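Local coordinates for protein apicoplast TIC22, putative (Plasmodium falciparum 3D7, PDB 4E6Z) that acts as an essential chaperone in protein import into the apicoplast, probably working alongside the TIC translocon, at residues Q176-Y181 with P193-E198; L212-E217 with F255-S260. All blocks are in the same frame, centred on the assembly; numbering follows the deposited sequence.

Interaction 1 (Q176-Y181 with P193-E198); sequences QNALYY and PVFYAE
Phe195 turns the CE1–CZ rim of its ring toward Ala178, so that the aromatic edge, not a face, meets the helix. CE1 lies 3.7 Å from Ala178 CA, close to the ring plane, and CZ comes within 3.8 Å of Ala178 CB. The first torsion of Phe195 sets this direction: CG stands anti to the carbonyl carbon and beside the backbone N (chi1 -53°). On the same side of strand 193-203, two residues earlier, Pro193 offers its CB to the same methyl, 3.8 Å from Ala178 CB; Ala178 is thus met by two strand residues. Val194, between them, turns to the other side of the sheet, where it meets Leu212 and Phe214.

The flanks are looser. Asn177 CB approaches Phe195 CZ obliquely at 4.1 Å, while its amide is engaged within its own helix by Gln174. Tyr181 comes in next to it, with CD2 4.5 Å from Phe195 CE1 and near the plane of the phenylalanine ring. One face of the Tyr181 ring has Tyr180 CD1 over its centre, and the tyrosine also touches Ile238 and Val240 of the neighbouring strand 238-242. Leu219 of helix 216-227 packs on Phe195 as well, so helices 172-179 and 216-227 both contribute to the cover over this face of the four-stranded sheet.

The two segments bury just 156 Å² between them, and their contact is made of carbon groups. Such chemistry is consistent with shape and burial, rather than directional bonds between these segments, setting how this part of the helix sits on the strand.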
# COMPACT_ATOMS: atom_id res chain seq x y z
N GLN A 176 1.67 9.83 -7.89
CA GLN A 176 1.41 10.96 -8.76
C GLN A 176 0.38 11.90 -8.13
O GLN A 176 0.57 13.12 -8.11
CB GLN A 176 0.93 10.49 -10.13
CG GLN A 176 0.78 11.62 -11.12
CD GLN A 176 2.03 12.47 -11.24
OE1 GLN A 176 3.07 12.02 -11.75
NE2 GLN A 176 1.95 13.72 -10.78
N ASN A 177 -0.72 11.33 -7.64
CA ASN A 177 -1.76 12.12 -6.99
C ASN A 177 -1.22 12.95 -5.83
O ASN A 177 -1.68 14.07 -5.59
CB ASN A 177 -2.89 11.21 -6.49
CG ASN A 177 -3.75 10.68 -7.62
OD1 ASN A 177 -3.77 11.23 -8.71
ND2 ASN A 177 -4.48 9.60 -7.36
N ALA A 178 -0.24 12.40 -5.13
CA ALA A 178 0.30 13.03 -3.93
C ALA A 178 1.21 14.23 -4.24
O ALA A 178 1.32 15.15 -3.43
CB ALA A 178 1.04 12.01 -3.08
N LEU A 179 1.85 14.21 -5.40
CA LEU A 179 2.76 15.28 -5.78
C LEU A 179 2.08 16.64 -5.75
O LEU A 179 2.68 17.63 -5.36
CB LEU A 179 3.35 15.02 -7.17
CG LEU A 179 4.46 13.99 -7.22
CD1 LEU A 179 5.03 13.89 -8.62
CD2 LEU A 179 5.54 14.36 -6.21
N TYR A 180 0.82 16.66 -6.18
CA TYR A 180 0.03 17.88 -6.19
C TYR A 180 0.06 18.57 -4.82
O TYR A 180 0.19 19.79 -4.74
CB TYR A 180 -1.42 17.55 -6.58
CG TYR A 180 -2.36 18.73 -6.63
CD1 TYR A 180 -3.22 19.01 -5.58
CD2 TYR A 180 -2.39 19.57 -7.74
CE1 TYR A 180 -4.08 20.08 -5.62
CE2 TYR A 180 -3.25 20.65 -7.79
CZ TYR A 180 -4.09 20.90 -6.73
OH TYR A 180 -4.95 21.97 -6.78
N TYR A 181 -0.03 17.77 -3.76
CA TYR A 181 -0.17 18.29 -2.41
C TYR A 181 1.16 18.57 -1.71
O TYR A 181 1.19 19.03 -0.57
CB TYR A 181 -1.04 17.35 -1.57
CG TYR A 181 -2.42 17.19 -2.16
CD1 TYR A 181 -3.42 18.13 -1.92
CD2 TYR A 181 -2.72 16.10 -2.96
CE1 TYR A 181 -4.68 17.98 -2.46
CE2 TYR A 181 -3.98 15.94 -3.51
CZ TYR A 181 -4.96 16.88 -3.26
OH TYR A 181 -6.21 16.72 -3.81
N PRO A 193 2.86 7.46 0.39
CA PRO A 193 1.74 8.39 0.59
C PRO A 193 0.46 7.74 1.12
O PRO A 193 0.06 6.65 0.70
CB PRO A 193 1.51 8.95 -0.82
CG PRO A 193 2.09 7.92 -1.74
CD PRO A 193 3.28 7.38 -1.02
N VAL A 194 -0.16 8.42 2.07
CA VAL A 194 -1.55 8.17 2.43
C VAL A 194 -2.22 9.53 2.54
O VAL A 194 -1.56 10.52 2.86
CB VAL A 194 -1.69 7.37 3.75
CG1 VAL A 194 -1.36 5.90 3.51
CG2 VAL A 194 -0.79 7.95 4.82
N PHE A 195 -3.52 9.59 2.27
CA PHE A 195 -4.24 10.85 2.21
C PHE A 195 -5.25 10.99 3.34
O PHE A 195 -5.86 10.00 3.75
CB PHE A 195 -4.95 10.99 0.86
CG PHE A 195 -4.05 10.79 -0.33
CD1 PHE A 195 -3.44 11.88 -0.94
CD2 PHE A 195 -3.81 9.53 -0.84
CE1 PHE A 195 -2.61 11.71 -2.03
CE2 PHE A 195 -2.98 9.35 -1.93
CZ PHE A 195 -2.38 10.44 -2.53
N TYR A 196 -5.44 12.21 3.83
CA TYR A 196 -6.49 12.47 4.81
C TYR A 196 -7.05 13.88 4.70
O TYR A 196 -6.43 14.76 4.10
CB TYR A 196 -6.00 12.19 6.24
CG TYR A 196 -5.20 13.31 6.85
CD1 TYR A 196 -5.79 14.20 7.75
CD2 TYR A 196 -3.86 13.49 6.55
CE1 TYR A 196 -5.07 15.23 8.32
CE2 TYR A 196 -3.13 14.52 7.11
CZ TYR A 196 -3.74 15.39 8.00
OH TYR A 196 -3.01 16.41 8.56
N ALA A 197 -8.23 14.09 5.27
CA ALA A 197 -8.88 15.40 5.26
C ALA A 197 -9.03 15.95 6.67
O ALA A 197 -9.31 15.20 7.62
CB ALA A 197 -10.24 15.30 4.57
N GLU A 198 -8.85 17.26 6.80
CA GLU A 198 -8.86 17.94 8.09
C GLU A 198 -10.08 17.66 8.96
O GLU A 198 -9.96 17.29 10.13
CB GLU A 198 -8.75 19.45 7.87
CG GLU A 198 -7.46 19.89 7.21
CD GLU A 198 -6.29 19.95 8.18
OE1 GLU A 198 -5.99 18.92 8.82
OE2 GLU A 198 -5.67 21.03 8.29

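Interaction 2 (L212-E217 with F255-S260); sequences LFFDLE and FGFVPS
Leu212 packs closely on Phe255: Leu212 CD1 lies 3.3 Å from Phe255 CD1, an approach so short that its detail is doubtful, and CD2 also touches that ring. Leu246, Val194 and Tyr196 complete the surroundings of the leucine side chain. The backbones are hydrogen-bonded alongside. Leu212 N donates to Gly256 O at 2.6 Å, its bond somewhat bent at the hydrogen (141°), and Val258 N returns a nearly straight bond to Leu212 O. On the opposite face, Val258 CG2 sits over the ring of Phe213 in a CH-pi contact, 4.2 Å from the ring centroid.

This is parallel pairing, with Leu212 opposite Phe257 and Phe213 opposite Val258, and it adds 255-258 as an outermost strand to the mixed four-stranded sheet. Both segments then leave the sheet for helices, 216-227 and 261-272, with Asp215 and Ser260 in the N-cap positions. The two N-cap residues meet: Ser260 OG donates to Asp215 OD2 at 2.6 Å, from above the carboxylate plane (49° out of it). Of the two side chains only that of Ser260 caps its helix, its OG also receiving weak bonds from Gln262 N and Ser263 N.

Between this pair and the strands, Phe214 CE2 packs on Phe257 CD1 at an ordinary 3.8 Å, the two rings meeting obliquely. The backbone pairing is looser here. Phe214 N reaches Val258 O at a longer 3.2 Å, and a water accepts from Asp215 N (2.8 Å) while donating to Val258 O. Next to it the partly exposed Pro259 brings its CA no nearer than 4.1 Å to Phe214 CD2.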
# COMPACT_ATOMS: atom_id res chain seq x y z
N LEU A 212 -7.47 7.31 7.12
CA LEU A 212 -6.22 7.49 6.39
C LEU A 212 -6.30 6.66 5.12
O LEU A 212 -6.23 5.43 5.17
CB LEU A 212 -5.05 7.02 7.24
CG LEU A 212 -3.92 8.00 7.49
CD1 LEU A 212 -4.46 9.39 7.78
CD2 LEU A 212 -3.07 7.50 8.64
N PHE A 213 -6.44 7.32 3.97
CA PHE A 213 -6.72 6.63 2.73
C PHE A 213 -5.49 6.39 1.88
O PHE A 213 -4.68 7.29 1.68
CB PHE A 213 -7.75 7.41 1.90
CG PHE A 213 -9.06 7.61 2.59
CD1 PHE A 213 -10.10 6.71 2.41
CD2 PHE A 213 -9.25 8.69 3.42
CE1 PHE A 213 -11.31 6.90 3.05
CE2 PHE A 213 -10.46 8.89 4.06
CZ PHE A 213 -11.49 7.99 3.88
N PHE A 214 -5.35 5.16 1.38
CA PHE A 214 -4.29 4.86 0.42
C PHE A 214 -4.64 5.43 -0.95
O PHE A 214 -3.77 5.94 -1.65
CB PHE A 214 -4.02 3.35 0.35
CG PHE A 214 -3.12 2.86 1.44
CD1 PHE A 214 -1.75 2.79 1.25
CD2 PHE A 214 -3.63 2.49 2.67
CE1 PHE A 214 -0.91 2.35 2.26
CE2 PHE A 214 -2.80 2.05 3.69
CZ PHE A 214 -1.44 1.98 3.48
N ASP A 215 -5.91 5.37 -1.31
CA ASP A 215 -6.37 5.96 -2.57
C ASP A 215 -7.01 7.33 -2.36
O ASP A 215 -7.96 7.48 -1.59
CB ASP A 215 -7.36 5.03 -3.28
CG ASP A 215 -6.67 3.83 -3.91
OD1 ASP A 215 -5.51 3.54 -3.54
OD2 ASP A 215 -7.28 3.17 -4.79
N LEU A 216 -6.46 8.33 -3.05
CA LEU A 216 -7.01 9.67 -3.02
C LEU A 216 -8.49 9.65 -3.37
O LEU A 216 -9.30 10.30 -2.72
CB LEU A 216 -6.25 10.59 -3.99
CG LEU A 216 -6.84 11.99 -4.17
CD1 LEU A 216 -6.99 12.70 -2.82
CD2 LEU A 216 -6.01 12.83 -5.12
N GLU A 217 -8.83 8.90 -4.41
CA GLU A 217 -10.21 8.83 -4.89
C GLU A 217 -11.18 8.29 -3.84
O GLU A 217 -12.37 8.64 -3.85
CB GLU A 217 -10.30 8.04 -6.20
CG GLU A 217 -9.20 6.99 -6.39
CD GLU A 217 -7.90 7.56 -6.94
OE1 GLU A 217 -7.84 7.87 -8.15
OE2 GLU A 217 -6.94 7.69 -6.16
N PHE A 255 -5.59 7.43 14.33
CA PHE A 255 -5.73 7.19 12.90
C PHE A 255 -6.29 5.81 12.58
O PHE A 255 -6.05 4.83 13.29
CB PHE A 255 -4.38 7.35 12.18
CG PHE A 255 -3.94 8.78 12.04
CD1 PHE A 255 -4.53 9.60 11.09
CD2 PHE A 255 -2.94 9.30 12.84
CE1 PHE A 255 -4.13 10.92 10.95
CE2 PHE A 255 -2.54 10.62 12.71
CZ PHE A 255 -3.13 11.43 11.76
N GLY A 256 -7.06 5.73 11.49
CA GLY A 256 -7.53 4.47 10.96
C GLY A 256 -7.14 4.34 9.50
O GLY A 256 -7.31 5.28 8.72
N PHE A 257 -6.61 3.18 9.12
CA PHE A 257 -6.20 2.94 7.74
C PHE A 257 -7.37 2.48 6.88
O PHE A 257 -8.08 1.54 7.23
CB PHE A 257 -5.07 1.92 7.67
CG PHE A 257 -3.72 2.47 8.02
CD1 PHE A 257 -3.11 3.41 7.19
CD2 PHE A 257 -3.05 2.06 9.16
CE1 PHE A 257 -1.87 3.93 7.51
CE2 PHE A 257 -1.81 2.57 9.48
CZ PHE A 257 -1.22 3.51 8.65
N VAL A 258 -7.57 3.15 5.75
CA VAL A 258 -8.54 2.71 4.76
C VAL A 258 -7.83 2.24 3.50
O VAL A 258 -7.35 3.05 2.71
CB VAL A 258 -9.55 3.81 4.40
CG1 VAL A 258 -10.55 3.29 3.38
CG2 VAL A 258 -10.26 4.34 5.65
N PRO A 259 -7.76 0.91 3.30
CA PRO A 259 -7.09 0.33 2.13
C PRO A 259 -7.73 0.79 0.83
O PRO A 259 -8.90 1.16 0.80
CB PRO A 259 -7.33 -1.17 2.31
CG PRO A 259 -7.65 -1.36 3.75
CD PRO A 259 -8.35 -0.11 4.17
N SER A 260 -6.95 0.78 -0.25
CA SER A 260 -7.50 1.00 -1.58
C SER A 260 -8.66 0.05 -1.79
O SER A 260 -8.50 -1.16 -1.68
CB SER A 260 -6.42 0.75 -2.64
OG SER A 260 -6.98 0.75 -3.94
O HOH W 1 -8.00 4.19 0.09

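Centred 10 Å apart, the two contacts follow one another along the chain, interaction 1 closing before interaction 2 opens. They share the mixed sheet ordered 238-242, 193-203, 208-213, 255-258: interaction 1 packs helix 172-179 on an inner strand, whereas interaction 2 pairs the other inner strand with an outermost one. Strands 193-203 and 208-213 are antiparallel neighbours, and a probable hydrogen bond from Phe195 N to Phe213 O (2.6 Å) joins the contacts directly. Asn177 and Glu217 also pack together where helices 172-179 and 216-227 meet. Helix packing and strand pairing therefore converge on one sheet of this Tic22-family protein, with interaction 1 spanning a short connection and interaction 2 a longer one.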